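Local coordinates for sister chromatid cohesion protein (Chaetomium thermophilum, PDB 5T8V) that probably serves as a cohesin loader acting on chromatin, this chain being the C-terminal HEAT-repeat part of the longer Scc2 protein, at residues 108-113 with 183-188; 171-176 with 242-247; 693-698 with 727-732; 735-740 with 746-751. All blocks are in the same frame, centred on the assembly; numbering follows the deposited sequence.

Interaction 1: residues 108-113 with 183-188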
loop_
_atom_site.group_PDB
_atom_site.type_symbol
_atom_site.label_atom_id
_atom_site.label_comp_id
_atom_site.label_asym_id
_atom_site.label_seq_id
_atom_site.Cartn_x
_atom_site.Cartn_y
_atom_site.Cartn_z
ATOM N N TRP A 108 40.741 40.695 18.401
ATOM C CA TRP A 108 41.331 41.968 18.001
ATOM C C TRP A 108 40.323 43.109 18.007
ATOM O O TRP A 108 39.117 42.885 17.866
ATOM C CB TRP A 108 41.955 41.844 16.603
ATOM C CG TRP A 108 43.361 41.317 16.604
ATOM C CD1 TRP A 108 44.089 40.913 17.686
ATOM C CD2 TRP A 108 44.213 41.148 15.464
ATOM N NE1 TRP A 108 45.338 40.501 17.290
ATOM C CE2 TRP A 108 45.439 40.636 15.931
ATOM C CE3 TRP A 108 44.056 41.378 14.093
ATOM C CZ2 TRP A 108 46.502 40.351 15.079
ATOM C CZ3 TRP A 108 45.113 41.095 13.249
ATOM C CH2 TRP A 108 46.320 40.585 13.745
ATOM N N GLY A 109 40.816 44.335 18.177
ATOM C CA GLY A 109 40.002 45.522 18.102
ATOM C C GLY A 109 40.288 46.334 16.853
ATOM O O GLY A 109 41.051 45.934 15.971
ATOM N N ALA A 110 39.661 47.509 16.795
ATOM C CA ALA A 110 39.763 48.341 15.604
ATOM C C ALA A 110 41.179 48.845 15.359
ATOM O O ALA A 110 41.476 49.286 14.244
ATOM C CB ALA A 110 38.800 49.521 15.710
ATOM N N GLN A 111 42.057 48.795 16.362
ATOM C CA GLN A 111 43.430 49.253 16.186
ATOM C C GLN A 111 44.414 48.121 15.931
ATOM O O GLN A 111 45.473 48.366 15.340
ATOM C CB GLN A 111 43.892 50.049 17.413
ATOM C CG GLN A 111 45.249 50.712 17.219
ATOM C CD GLN A 111 45.559 51.744 18.284
ATOM O OE1 GLN A 111 44.776 51.958 19.209
ATOM N NE2 GLN A 111 46.710 52.397 18.153
ATOM N N ASP A 112 44.100 46.897 16.358
ATOM C CA ASP A 112 44.956 45.763 16.026
ATOM C C ASP A 112 45.011 45.540 14.521
ATOM O O ASP A 112 46.033 45.083 13.994
ATOM C CB ASP A 112 44.458 44.503 16.732
ATOM C CG ASP A 112 44.357 44.679 18.235
ATOM O OD1 ASP A 112 43.294 45.131 18.713
ATOM O OD2 ASP A 112 45.340 44.367 18.941
ATOM N N VAL A 113 43.927 45.865 13.811
ATOM C CA VAL A 113 43.919 45.725 12.361
ATOM C C VAL A 113 44.770 46.797 11.696
ATOM O O VAL A 113 45.212 46.610 10.560
ATOM C CB VAL A 113 42.483 45.770 11.804
ATOM C CG1 VAL A 113 41.571 44.823 12.579
ATOM C CG2 VAL A 113 41.933 47.190 11.827
ATOM N N PHE A 183 34.775 43.245 13.020
ATOM C CA PHE A 183 34.045 43.137 11.762
ATOM C C PHE A 183 33.997 44.479 11.045
ATOM O O PHE A 183 34.334 44.578 9.859
ATOM C CB PHE A 183 32.630 42.613 12.015
ATOM C CG PHE A 183 31.801 42.475 10.768
ATOM C CD1 PHE A 183 31.183 43.578 10.202
ATOM C CD2 PHE A 183 31.634 41.240 10.167
ATOM C CE1 PHE A 183 30.424 43.455 9.057
ATOM C CE2 PHE A 183 30.871 41.111 9.020
ATOM C CZ PHE A 183 30.266 42.220 8.466
ATOM N N LYS A 184 33.579 45.533 11.750
ATOM C CA LYS A 184 33.467 46.830 11.090
ATOM C C LYS A 184 34.837 47.392 10.730
ATOM O O LYS A 184 34.978 48.093 9.718
ATOM C CB LYS A 184 32.686 47.797 11.980
ATOM C CG LYS A 184 31.394 47.179 12.506
ATOM C CD LYS A 184 30.342 48.211 12.875
ATOM C CE LYS A 184 29.062 47.521 13.328
ATOM N NZ LYS A 184 28.020 48.469 13.811
ATOM N N ALA A 185 35.860 47.070 11.523
ATOM C CA ALA A 185 37.215 47.521 11.220
ATOM C C ALA A 185 37.703 46.950 9.891
ATOM O O ALA A 185 38.152 47.695 9.012
ATOM C CB ALA A 185 38.155 47.129 12.358
ATOM N N LEU A 186 37.628 45.625 9.727
ATOM C CA LEU A 186 38.055 45.010 8.470
ATOM C C LEU A 186 37.164 45.449 7.312
ATOM O O LEU A 186 37.646 45.711 6.197
ATOM C CB LEU A 186 38.042 43.488 8.613
ATOM C CG LEU A 186 39.071 42.899 9.581
ATOM C CD1 LEU A 186 38.656 41.505 10.027
ATOM C CD2 LEU A 186 40.444 42.865 8.935
ATOM N N SER A 187 35.855 45.533 7.561
ATOM C CA SER A 187 34.936 46.044 6.553
ATOM C C SER A 187 35.334 47.441 6.099
ATOM O O SER A 187 35.024 47.838 4.970
ATOM C CB SER A 187 33.509 46.052 7.106
ATOM O OG SER A 187 33.089 44.746 7.463
ATOM N N SER A 188 36.015 48.201 6.958
ATOM C CA SER A 188 36.464 49.537 6.587
ATOM C C SER A 188 37.681 49.529 5.664
ATOM O O SER A 188 37.994 50.573 5.082
ATOM C CB SER A 188 36.779 50.346 7.847
ATOM O OG SER A 188 37.017 51.706 7.532
#

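Interaction 2: residues 171-176 with 242-247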
loop_
_atom_site.group_PDB
_atom_site.type_symbol
_atom_site.label_atom_id
_atom_site.label_comp_id
_atom_site.label_asym_id
_atom_site.label_seq_id
_atom_site.Cartn_x
_atom_site.Cartn_y
_atom_site.Cartn_z
ATOM N N ALA A 171 36.309 34.514 6.456
ATOM C CA ALA A 171 35.046 33.967 5.975
ATOM C C ALA A 171 34.073 33.736 7.123
ATOM O O ALA A 171 32.871 33.995 6.990
ATOM C CB ALA A 171 35.296 32.666 5.216
ATOM N N GLU A 172 34.574 33.261 8.266
ATOM C CA GLU A 172 33.707 32.906 9.383
ATOM C C GLU A 172 33.294 34.105 10.227
ATOM O O GLU A 172 32.317 34.005 10.977
ATOM C CB GLU A 172 34.400 31.878 10.279
ATOM C CG GLU A 172 34.742 30.575 9.577
ATOM C CD GLU A 172 35.271 29.519 10.527
ATOM O OE1 GLU A 172 35.290 29.774 11.749
ATOM O OE2 GLU A 172 35.666 28.433 10.051
ATOM N N LEU A 173 34.003 35.226 10.126
ATOM C CA LEU A 173 33.736 36.364 10.999
ATOM C C LEU A 173 32.361 36.952 10.711
ATOM O O LEU A 173 32.021 37.229 9.556
ATOM C CB LEU A 173 34.809 37.435 10.819
ATOM C CG LEU A 173 34.761 38.561 11.850
ATOM C CD1 LEU A 173 35.274 38.069 13.194
ATOM C CD2 LEU A 173 35.557 39.765 11.371
ATOM N N ARG A 174 31.580 37.158 11.767
ATOM C CA ARG A 174 30.241 37.715 11.668
ATOM C C ARG A 174 30.152 39.002 12.478
ATOM O O ARG A 174 31.086 39.390 13.185
ATOM C CB ARG A 174 29.192 36.709 12.152
ATOM C CG ARG A 174 29.146 35.428 11.336
ATOM C CD ARG A 174 28.662 35.681 9.914
ATOM N NE ARG A 174 28.665 34.460 9.112
ATOM C CZ ARG A 174 29.710 34.013 8.419
ATOM N NH1 ARG A 174 30.855 34.683 8.418
ATOM N NH2 ARG A 174 29.609 32.888 7.724
ATOM N N ASN A 175 29.004 39.663 12.364
ATOM C CA ASN A 175 28.780 40.950 13.021
ATOM C C ASN A 175 28.066 40.726 14.353
ATOM O O ASN A 175 26.921 41.126 14.568
ATOM C CB ASN A 175 27.988 41.875 12.101
ATOM C CG ASN A 175 28.118 43.331 12.489
ATOM O OD1 ASN A 175 28.245 43.663 13.667
ATOM N ND2 ASN A 175 28.092 44.210 11.494
ATOM N N THR A 176 28.782 40.063 15.257
ATOM C CA THR A 176 28.285 39.756 16.589
ATOM C C THR A 176 28.788 40.796 17.583
ATOM O O THR A 176 29.857 41.385 17.406
ATOM C CB THR A 176 28.733 38.359 17.029
ATOM O OG1 THR A 176 28.418 37.411 16.001
ATOM C CG2 THR A 176 28.038 37.940 18.322
ATOM N N ASP A 242 26.584 40.152 6.228
ATOM C CA ASP A 242 27.366 39.781 7.404
ATOM C C ASP A 242 28.697 39.139 7.018
ATOM O O ASP A 242 29.239 38.317 7.761
ATOM C CB ASP A 242 26.565 38.858 8.322
ATOM C CG ASP A 242 25.748 37.839 7.565
ATOM O OD1 ASP A 242 26.136 37.482 6.437
ATOM O OD2 ASP A 242 24.712 37.398 8.109
ATOM N N SER A 243 29.248 39.536 5.874
ATOM C CA SER A 243 30.556 39.086 5.421
ATOM C C SER A 243 31.456 40.294 5.217
ATOM O O SER A 243 31.022 41.314 4.675
ATOM C CB SER A 243 30.447 38.294 4.119
ATOM O OG SER A 243 29.874 39.090 3.096
ATOM N N VAL A 244 32.713 40.172 5.648
ATOM C CA VAL A 244 33.656 41.280 5.525
ATOM C C VAL A 244 33.808 41.686 4.065
ATOM O O VAL A 244 33.790 42.876 3.727
ATOM C CB VAL A 244 35.012 40.902 6.149
ATOM C CG1 VAL A 244 36.016 42.037 5.988
ATOM C CG2 VAL A 244 34.841 40.556 7.622
ATOM N N ILE A 245 33.967 40.703 3.179
ATOM C CA ILE A 245 34.126 40.945 1.752
ATOM C C ILE A 245 33.077 40.135 1.001
ATOM O O ILE A 245 32.333 39.344 1.582
ATOM C CB ILE A 245 35.546 40.598 1.253
ATOM C CG1 ILE A 245 35.872 39.129 1.530
ATOM C CG2 ILE A 245 36.568 41.511 1.916
ATOM C CD1 ILE A 245 37.204 38.672 0.963
ATOM N N GLU A 246 33.026 40.349 -0.313
ATOM C CA GLU A 246 32.062 39.648 -1.148
ATOM C C GLU A 246 32.236 38.141 -1.022
ATOM O O GLU A 246 33.339 37.610 -1.179
ATOM C CB GLU A 246 32.217 40.080 -2.607
ATOM C CG GLU A 246 31.723 41.489 -2.883
ATOM C CD GLU A 246 31.922 41.907 -4.327
ATOM O OE1 GLU A 246 32.556 41.144 -5.087
ATOM O OE2 GLU A 246 31.445 43.001 -4.702
ATOM N N THR A 247 31.128 37.455 -0.736
ATOM C CA THR A 247 31.153 36.005 -0.569
ATOM C C THR A 247 31.734 35.295 -1.788
ATOM O O THR A 247 32.371 34.241 -1.650
ATOM C CB THR A 247 29.734 35.510 -0.292
ATOM O OG1 THR A 247 28.839 36.048 -1.272
ATOM C CG2 THR A 247 29.273 35.946 1.096
#

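Interaction 3: residues 693-698 with 727-732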
loop_
_atom_site.group_PDB
_atom_site.type_symbol
_atom_site.label_atom_id
_atom_site.label_comp_id
_atom_site.label_asym_id
_atom_site.label_seq_id
_atom_site.Cartn_x
_atom_site.Cartn_y
_atom_site.Cartn_z
ATOM N N THR A 693 -13.587 -3.073 -7.464
ATOM C CA THR A 693 -12.717 -3.491 -6.372
ATOM C C THR A 693 -13.024 -2.723 -5.093
ATOM O O THR A 693 -12.867 -3.264 -3.994
ATOM C CB THR A 693 -11.251 -3.304 -6.769
ATOM O OG1 THR A 693 -10.956 -4.129 -7.904
ATOM C CG2 THR A 693 -10.319 -3.679 -5.621
ATOM N N VAL A 694 -13.461 -1.470 -5.213
ATOM C CA VAL A 694 -13.802 -0.684 -4.031
ATOM C C VAL A 694 -15.033 -1.264 -3.344
ATOM O O VAL A 694 -15.025 -1.517 -2.133
ATOM C CB VAL A 694 -14.009 0.792 -4.416
ATOM C CG1 VAL A 694 -14.484 1.610 -3.215
ATOM C CG2 VAL A 694 -12.718 1.376 -4.975
ATOM N N VAL A 695 -16.109 -1.489 -4.103
ATOM C CA VAL A 695 -17.341 -1.993 -3.499
ATOM C C VAL A 695 -17.122 -3.371 -2.897
ATOM O O VAL A 695 -17.746 -3.721 -1.888
ATOM C CB VAL A 695 -18.489 -2.010 -4.530
ATOM C CG1 VAL A 695 -18.688 -0.631 -5.120
ATOM C CG2 VAL A 695 -18.225 -3.032 -5.629
ATOM N N ASN A 696 -16.253 -4.181 -3.503
ATOM C CA ASN A 696 -15.924 -5.472 -2.909
ATOM C C ASN A 696 -15.362 -5.291 -1.504
ATOM O O ASN A 696 -15.695 -6.054 -0.589
ATOM C CB ASN A 696 -14.933 -6.221 -3.798
ATOM C CG ASN A 696 -15.557 -6.688 -5.098
ATOM O OD1 ASN A 696 -16.686 -6.321 -5.425
ATOM N ND2 ASN A 696 -14.825 -7.502 -5.849
ATOM N N ARG A 697 -14.527 -4.269 -1.309
ATOM C CA ARG A 697 -13.978 -3.995 0.011
ATOM C C ARG A 697 -15.053 -3.642 1.029
ATOM O O ARG A 697 -14.753 -3.596 2.226
ATOM C CB ARG A 697 -12.952 -2.862 -0.076
ATOM C CG ARG A 697 -11.789 -3.145 -1.020
ATOM C CD ARG A 697 -10.685 -3.949 -0.355
ATOM N NE ARG A 697 -11.120 -5.293 0.021
ATOM C CZ ARG A 697 -11.207 -6.319 -0.822
ATOM N NH1 ARG A 697 -10.897 -6.169 -2.104
ATOM N NH2 ARG A 697 -11.613 -7.503 -0.378
ATOM N N PHE A 698 -16.290 -3.389 0.590
ATOM C CA PHE A 698 -17.385 -3.239 1.543
ATOM C C PHE A 698 -17.521 -4.475 2.420
ATOM O O PHE A 698 -17.871 -4.363 3.599
ATOM C CB PHE A 698 -18.707 -2.973 0.815
ATOM C CG PHE A 698 -18.783 -1.629 0.129
ATOM C CD1 PHE A 698 -17.727 -0.731 0.182
ATOM C CD2 PHE A 698 -19.930 -1.262 -0.559
ATOM C CE1 PHE A 698 -17.812 0.494 -0.446
ATOM C CE2 PHE A 698 -20.019 -0.034 -1.187
ATOM C CZ PHE A 698 -18.961 0.844 -1.129
ATOM N N SER A 727 -25.639 2.722 -9.233
ATOM C CA SER A 727 -26.578 1.757 -8.668
ATOM C C SER A 727 -25.852 0.674 -7.876
ATOM O O SER A 727 -26.324 0.256 -6.813
ATOM C CB SER A 727 -27.427 1.137 -9.777
ATOM O OG SER A 727 -26.625 0.444 -10.715
ATOM N N ALA A 728 -24.703 0.205 -8.372
ATOM C CA ALA A 728 -23.939 -0.796 -7.630
ATOM C C ALA A 728 -23.409 -0.223 -6.319
ATOM O O ALA A 728 -23.491 -0.869 -5.264
ATOM C CB ALA A 728 -22.792 -1.318 -8.494
ATOM N N ILE A 729 -22.853 0.991 -6.372
ATOM C CA ILE A 729 -22.413 1.692 -5.165
ATOM C C ILE A 729 -23.548 1.739 -4.152
ATOM O O ILE A 729 -23.406 1.306 -3.003
ATOM C CB ILE A 729 -21.932 3.115 -5.509
ATOM C CG1 ILE A 729 -20.844 3.111 -6.594
ATOM C CG2 ILE A 729 -21.431 3.829 -4.256
ATOM C CD1 ILE A 729 -19.555 2.473 -6.187
ATOM N N ALA A 730 -24.697 2.276 -4.571
ATOM C CA ALA A 730 -25.816 2.444 -3.650
ATOM C C ALA A 730 -26.283 1.103 -3.102
ATOM O O ALA A 730 -26.691 1.010 -1.938
ATOM C CB ALA A 730 -26.967 3.167 -4.351
ATOM N N ASN A 731 -26.231 0.053 -3.922
ATOM C CA ASN A 731 -26.653 -1.262 -3.453
ATOM C C ASN A 731 -25.721 -1.779 -2.365
ATOM O O ASN A 731 -26.183 -2.317 -1.351
ATOM C CB ASN A 731 -26.713 -2.245 -4.622
ATOM C CG ASN A 731 -27.412 -3.538 -4.257
ATOM O OD1 ASN A 731 -26.841 -4.395 -3.582
ATOM N ND2 ASN A 731 -28.656 -3.685 -4.700
ATOM N N GLY A 732 -24.408 -1.620 -2.549
ATOM C CA GLY A 732 -23.476 -2.032 -1.507
ATOM C C GLY A 732 -23.628 -1.211 -0.239
ATOM O O GLY A 732 -23.753 -1.756 0.864
#

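Interaction 4: residues 735-740 with 746-751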
loop_
_atom_site.group_PDB
_atom_site.type_symbol
_atom_site.label_atom_id
_atom_site.label_comp_id
_atom_site.label_asym_id
_atom_site.label_seq_id
_atom_site.Cartn_x
_atom_site.Cartn_y
_atom_site.Cartn_z
ATOM N N HIS A 735 -26.565 -2.330 1.545
ATOM C CA HIS A 735 -26.287 -3.611 2.190
ATOM C C HIS A 735 -25.503 -3.430 3.481
ATOM O O HIS A 735 -25.595 -4.269 4.385
ATOM C CB HIS A 735 -25.519 -4.532 1.242
ATOM C CG HIS A 735 -26.376 -5.552 0.563
ATOM N ND1 HIS A 735 -26.902 -5.364 -0.698
ATOM C CD2 HIS A 735 -26.802 -6.772 0.969
ATOM C CE1 HIS A 735 -27.613 -6.424 -1.038
ATOM N NE2 HIS A 735 -27.569 -7.292 -0.044
ATOM N N ARG A 736 -24.728 -2.352 3.591
ATOM C CA ARG A 736 -23.906 -2.117 4.770
ATOM C C ARG A 736 -24.650 -1.386 5.885
ATOM O O ARG A 736 -24.008 -0.893 6.818
ATOM C CB ARG A 736 -22.650 -1.332 4.381
ATOM C CG ARG A 736 -21.714 -2.090 3.451
ATOM C CD ARG A 736 -20.696 -2.924 4.222
ATOM N NE ARG A 736 -21.314 -3.900 5.117
ATOM C CZ ARG A 736 -21.694 -5.123 4.757
ATOM N NH1 ARG A 736 -21.528 -5.544 3.510
ATOM N NH2 ARG A 736 -22.245 -5.933 5.651
ATOM N N VAL A 737 -25.981 -1.306 5.817
ATOM C CA VAL A 737 -26.738 -0.732 6.926
ATOM C C VAL A 737 -26.932 -1.761 8.032
ATOM O O VAL A 737 -27.003 -1.402 9.213
ATOM C CB VAL A 737 -28.086 -0.180 6.431
ATOM C CG1 VAL A 737 -28.911 0.364 7.598
ATOM C CG2 VAL A 737 -27.867 0.907 5.391
ATOM N N GLN A 738 -27.027 -3.040 7.679
ATOM C CA GLN A 738 -27.115 -4.121 8.660
ATOM C C GLN A 738 -25.741 -4.760 8.863
ATOM O O GLN A 738 -25.540 -5.961 8.678
ATOM C CB GLN A 738 -28.147 -5.152 8.217
ATOM C CG GLN A 738 -29.581 -4.646 8.255
ATOM C CD GLN A 738 -30.577 -5.687 7.785
ATOM O OE1 GLN A 738 -30.220 -6.631 7.078
ATOM N NE2 GLN A 738 -31.835 -5.523 8.180
ATOM N N ASP A 739 -24.778 -3.912 9.254
ATOM C CA ASP A 739 -23.404 -4.333 9.457
ATOM C C ASP A 739 -23.138 -4.592 10.937
ATOM O O ASP A 739 -23.722 -3.933 11.801
ATOM C CB ASP A 739 -22.435 -3.259 8.952
ATOM C CG ASP A 739 -20.995 -3.737 8.926
ATOM O OD1 ASP A 739 -20.380 -3.839 10.007
ATOM O OD2 ASP A 739 -20.474 -4.004 7.823
ATOM N N PRO A 740 -22.260 -5.552 11.272
ATOM C CA PRO A 740 -21.937 -5.790 12.687
ATOM C C PRO A 740 -21.545 -4.527 13.441
ATOM O O PRO A 740 -22.219 -4.143 14.403
ATOM C CB PRO A 740 -20.774 -6.787 12.608
ATOM C CG PRO A 740 -21.039 -7.550 11.359
ATOM C CD PRO A 740 -21.660 -6.575 10.395
ATOM N N ASP A 746 -23.720 3.910 11.041
ATOM C CA ASP A 746 -23.924 5.354 11.058
ATOM C C ASP A 746 -23.388 5.997 9.783
ATOM O O ASP A 746 -24.036 6.872 9.197
ATOM C CB ASP A 746 -23.254 5.963 12.291
ATOM C CG ASP A 746 -23.790 5.393 13.589
ATOM O OD1 ASP A 746 -24.968 4.980 13.617
ATOM O OD2 ASP A 746 -23.033 5.358 14.582
ATOM N N LEU A 747 -22.208 5.562 9.332
ATOM C CA LEU A 747 -21.640 6.108 8.103
ATOM C C LEU A 747 -22.504 5.760 6.898
ATOM O O LEU A 747 -22.778 6.615 6.048
ATOM C CB LEU A 747 -20.216 5.590 7.908
ATOM C CG LEU A 747 -19.522 6.019 6.611
ATOM C CD1 LEU A 747 -19.426 7.536 6.515
ATOM C CD2 LEU A 747 -18.141 5.388 6.507
ATOM N N ALA A 748 -22.936 4.500 6.802
ATOM C CA ALA A 748 -23.799 4.091 5.700
ATOM C C ALA A 748 -25.039 4.973 5.627
ATOM O O ALA A 748 -25.348 5.551 4.577
ATOM C CB ALA A 748 -24.189 2.621 5.860
ATOM N N ARG A 749 -25.761 5.091 6.744
ATOM C CA ARG A 749 -26.906 5.990 6.798
ATOM C C ARG A 749 -26.523 7.380 6.309
ATOM O O ARG A 749 -27.078 7.878 5.329
ATOM C CB ARG A 749 -27.463 6.057 8.221
ATOM C CG ARG A 749 -28.163 4.792 8.673
ATOM C CD ARG A 749 -28.880 5.005 9.995
ATOM N NE ARG A 749 -29.255 3.737 10.616
ATOM C CZ ARG A 749 -28.477 3.040 11.438
ATOM N NH1 ARG A 749 -27.264 3.478 11.755
ATOM N NH2 ARG A 749 -28.913 1.897 11.949
ATOM N N GLN A 750 -25.561 8.017 6.981
ATOM C CA GLN A 750 -25.110 9.353 6.603
ATOM C C GLN A 750 -24.960 9.502 5.090
ATOM O O GLN A 750 -25.599 10.357 4.461
ATOM C CB GLN A 750 -23.784 9.650 7.315
ATOM C CG GLN A 750 -23.000 10.835 6.759
ATOM C CD GLN A 750 -23.790 12.128 6.785
ATOM O OE1 GLN A 750 -23.810 12.875 5.805
ATOM N NE2 GLN A 750 -24.437 12.407 7.912
ATOM N N VAL A 751 -24.117 8.659 4.492
ATOM C CA VAL A 751 -23.827 8.774 3.065
ATOM C C VAL A 751 -25.106 8.628 2.249
ATOM O O VAL A 751 -25.369 9.412 1.330
ATOM C CB VAL A 751 -22.772 7.732 2.649
ATOM C CG1 VAL A 751 -22.511 7.799 1.150
ATOM C CG2 VAL A 751 -21.478 7.953 3.421
#

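Interaction 1: residues 108-113 with 183-188
V113 and A110 pack on A185 through aliphatic carbons alone, and the flat group of this region, the W108 indole, lies against D112 of the same segment. One face of that indole bears D112 CB, 3.4 Å above the ring plane and displaced toward the rim, and the W108 ring also meets that of W116 at a steep angle. The same D112 then reaches back to the turn. Its OD1 accepts the backbone N-H of G109 over 2.7 Å between G109 N and D112 OD1, nearly straight at 161° but arriving from above the carboxylate plane. With D112 fixed in this way, the next residue, V113, faces the other segment. Its chi1 of -49° sets CG2 between the backbone N and the carbonyl carbon, and this methyl lies 3.8 Å from A185 CB. V113 CG1, beside the backbone N, is 4.3 Å from L186 CD2. A185 directs its methyl toward the turn, where A110 CA is 3.8 Å from A185 CB and the two CB atoms stand slightly farther apart. With only methyls at A110 and A185, their CA atoms lie 5.1 Å apart. Behind this surface S187 OG donates to F183 O, which also receives S187 N, so one carbonyl of helix 180-187 is gripped twice. Through these small side chains the turn that leads into helix 112-117 packs on helix 180-187, a helix-to-turn contact consistent with the HEAT-repeat fold of the chain.

Interaction 2: residues 171-176 with 242-247
The side chains of R174 and D242 cross obliquely, with the guanidinium and carboxylate planes 29° apart, yet the charged groups do not pair. R174 NE and D242 OD1 remain 4.8 Å from each other, a separation at which opposite charges would probably still attract. What touches is the aliphatic shaft: R174 CD lies 3.5 Å from D242 O and somewhat farther from D242 CB. The arginine head is directed elsewhere. A bend at chi2 (-67°) folds the chain back over its own segment, where NH1 meets two main-chain carbonyls at the end of helix 149-172. R174 NH1 is 2.6 Å from A171 O, in an almost straight bond that lies in the guanidinium plane. The second bond, 3.0 Å from R174 NH1 to L173 O, also lies in that plane but approaches the carbonyl from above. NH2 extends the grip to E235 O, outside both segments. A methionine in place of R174 would probably leave the carbonyls of A171, L173 and E235 without their donor and the loop less firmly held to the helix end. Beside this polar arm, L173 and V244 meet at a slant. With CG of L173 anti to the backbone N (chi1 -170°), its CD2 comes 3.9 Å from V244 CG2, and L186 of helix 180-187 packs on both residues. Within 242-247, S243 OG donates to I245 O. An arginine that folds back onto carbonyls around the end of a helix, A171 within it and L173 just past it, here joins two interhelical loops of the HEAT-repeat architecture.

Interaction 3: residues 693-698 with 727-732
The side chains of V695 and I729 cross at about a right angle, V695 CG1 lying 3.4 Å from I729 CD1. One turn farther along, the F698 ring takes over. Its CD2 is 3.7 Å from G732 C, and G732 CA sits at the ring edge, in the ring plane. The carbonyl of I729 also lies near that plane at the edge, with 4.1 Å from F698 CE2 to I729 O. G732 has no side chain, and a CB there would point at the phenylalanine; the glycine therefore lets the aromatic edge approach the backbone of helix 723-735 directly. Behind this first shell, the ring is backed by its own segment: V695 CA stands 3.7 Å above the plane, over the ring centre. The turn that stacks them is closed by F698 N donating to V695 O at 2.9 Å, while chi1 of -68° swings the ring beside the backbone N. With a leucine in place of F698 the ring is gone, and a gap would probably open between V695 CA and the G732 backbone. Farther out, M710 and A713 of helix 703-719 also pack on F698, and N731 ties the second helix to the carbonyl of T783. The end of helix 685-696 and the residues just after it thus pack on helix 723-735 at a glycine, as in the stacked helices of a HEAT-repeat solenoid.

Interaction 4: residues 735-740 with 746-751
R736 and V737, just where the chain leaves helix 723-735, lie against A748 on helix 742-755, so that the connecting turn of two successive helices in this HEAT-repeat chain folds back on the second. The backbone stops being helical at R736 (phi -87°, psi 14°), and the nearest pair of CA atoms across the contact is that of V737 and A748, 5.8 Å apart. Meanwhile the second segment is regular helix, with Q750 N donating to D746 O and V751 N to L747 O. A748 directs its methyl toward the turn: A748 CB is 3.6 Å from the carbonyl oxygen R736 O, and V737 CG2 meets the same methyl at 4.1 Å. The valine has CG1 anti to the backbone N (chi1 177°), which brings CG2 round beside that N to touch A748. Beyond A748, V737 also packs on I752 and on V792 and V796, so it meets both helix 742-755 and helix 791-801. On the helix, R749 forms a salt bridge with D746, R749 NH1 lying 3.3 Å from D746 OD1. R736 turns its polar end away from the helix, into a salt bridge that braces the turn from within. D739 OD2 also pairs with R706, a second positive partner. The R736 bond itself runs 2.8 Å from NE to D739 OD2, using the anti lone pair of that oxygen, though tilted from the guanidinium plane.

Overall arrangement
From the N terminus, interaction 1 joins residues 108-113 to helix 180-187, closing a loop of about 70 residues. Interaction 2 begins within that loop, at 171-176, but ends beyond it at 242-247, so the two cross. They also touch: the F183 ring packs on the N175 side chain and the backbones of R174 and D242, merging them into one cluster. Much later, interaction 3 ties the end of helix 685-696 to helix 723-735 round a loop of 28 residues, and interaction 4 follows in series, closing only five as it folds the next turn onto helix 742-755. F698 O lies against R736 CD, linking these two. The centres of interactions 1 and 3 are about 78 Å apart.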